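Local coordinates for protein retinoic acid receptor (Platynereis dumerilii, PDB 6EU9) that binds all-trans retinoic acid through its nuclear-receptor ligand-binding domain and acts as a low-affinity retinoic acid sensor that triggers neuronal differentiation, at the interface of chains A and B. Numbering follows the deposited sequence. Chains: chain A/B, Retinoic acid receptor.

The interface of chains A and B. Residues chain A 56, 59-60, 63; chain B 75, 77, 165.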
# COMPACT_ATOMS: atom_id res chain seq x y z
N LYS A 56 8.78 1.14 1.96
CA LYS A 56 8.55 2.02 0.84
C LYS A 56 9.26 1.45 -0.39
O LYS A 56 8.68 1.45 -1.44
CB LYS A 56 9.06 3.43 1.20
CG LYS A 56 8.34 4.05 2.42
CD LYS A 56 9.18 5.03 3.25
CE LYS A 56 9.24 6.48 2.71
NZ LYS A 56 8.00 7.06 2.05
N ALA A 59 7.36 -1.31 -1.83
CA ALA A 59 6.07 -0.84 -2.36
C ALA A 59 6.34 -0.35 -3.76
O ALA A 59 5.58 -0.69 -4.65
CB ALA A 59 5.45 0.23 -1.46
N ASN A 60 7.47 0.33 -3.94
CA ASN A 60 7.82 0.89 -5.22
C ASN A 60 8.11 -0.15 -6.29
O ASN A 60 7.76 0.04 -7.42
CB ASN A 60 9.02 1.79 -5.03
CG ASN A 60 8.69 3.11 -4.47
OD1 ASN A 60 7.54 3.56 -4.52
ND2 ASN A 60 9.68 3.76 -3.95
N ASP A 63 4.85 -1.34 -7.74
CA ASP A 63 4.33 -0.33 -8.64
C ASP A 63 5.10 -0.44 -9.93
O ASP A 63 4.58 -0.11 -10.97
CB ASP A 63 4.54 1.07 -8.02
CG ASP A 63 3.47 1.40 -7.03
OD1 ASP A 63 2.72 0.47 -6.64
OD2 ASP A 63 3.39 2.58 -6.61
N SER B 75 0.01 5.22 -5.48
CA SER B 75 1.13 4.39 -5.09
C SER B 75 0.66 3.31 -4.15
O SER B 75 -0.31 3.48 -3.38
CB SER B 75 2.20 5.15 -4.32
OG SER B 75 2.08 6.50 -4.50
N ASN B 77 2.39 2.60 -1.69
CA ASN B 77 2.77 3.18 -0.44
C ASN B 77 1.65 4.03 0.17
O ASN B 77 1.30 3.88 1.37
CB ASN B 77 4.01 4.04 -0.59
CG ASN B 77 5.18 3.48 0.12
OD1 ASN B 77 5.02 2.84 1.15
ND2 ASN B 77 6.35 3.71 -0.38
N GLU B 165 3.43 10.15 -0.32
CA GLU B 165 4.29 10.41 -1.47
C GLU B 165 3.74 11.53 -2.33
O GLU B 165 4.47 12.43 -2.68
CB GLU B 165 4.48 9.16 -2.33
CG GLU B 165 5.83 8.51 -2.10
CD GLU B 165 5.82 7.04 -2.42
OE1 GLU B 165 6.76 6.34 -1.96
OE2 GLU B 165 4.91 6.56 -3.12
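This patch is part of a contact between two copies of the ligand-binding domain, not an exact two-fold, that joins the pair in the deposited assembly; it may be a crystal contact. One face of helix 48-66 of chain A, with A:Lys56, A:Ala59, A:Asn60 and A:Asp63, meets the start of helix 76-97 of chain B and the loop residue B:Glu165. The amide of B:Asn77 packs against A:Lys56 and A:Ala59. Its CG lies 3.6 Å from the methyl CB of A:Ala59 and 3.8 Å from CA of A:Lys56. The side chains of A:Lys56 and B:Asn77 cross at about a right angle. Further out, the lysine bends at chi3 and chi4 (83° and 36°), which brings its amine NZ to 4.3 Å from the carboxylate OE1 of B:Glu165. This could give a mild electrostatic attraction. Within chain B, ND2 of B:Asn77 donates to OE1 of B:Glu165 (3.1 Å) from above the carboxylate plane. The hydroxyl OG of B:Ser75 donates to the other oxygen, OE2 (3.1 Å), so both carboxylate oxygens are held. Carboxylate OD2 of A:Asp63 sits 3.3 Å from CA of B:Ser75. An alanine in place of B:Asn77 would probably leave OE1 of B:Glu165 without its amide donor and open a gap beside A:Ala59. The patch thus offers a small, partly polar surface for pairing the two domains, which may form only in the crystal.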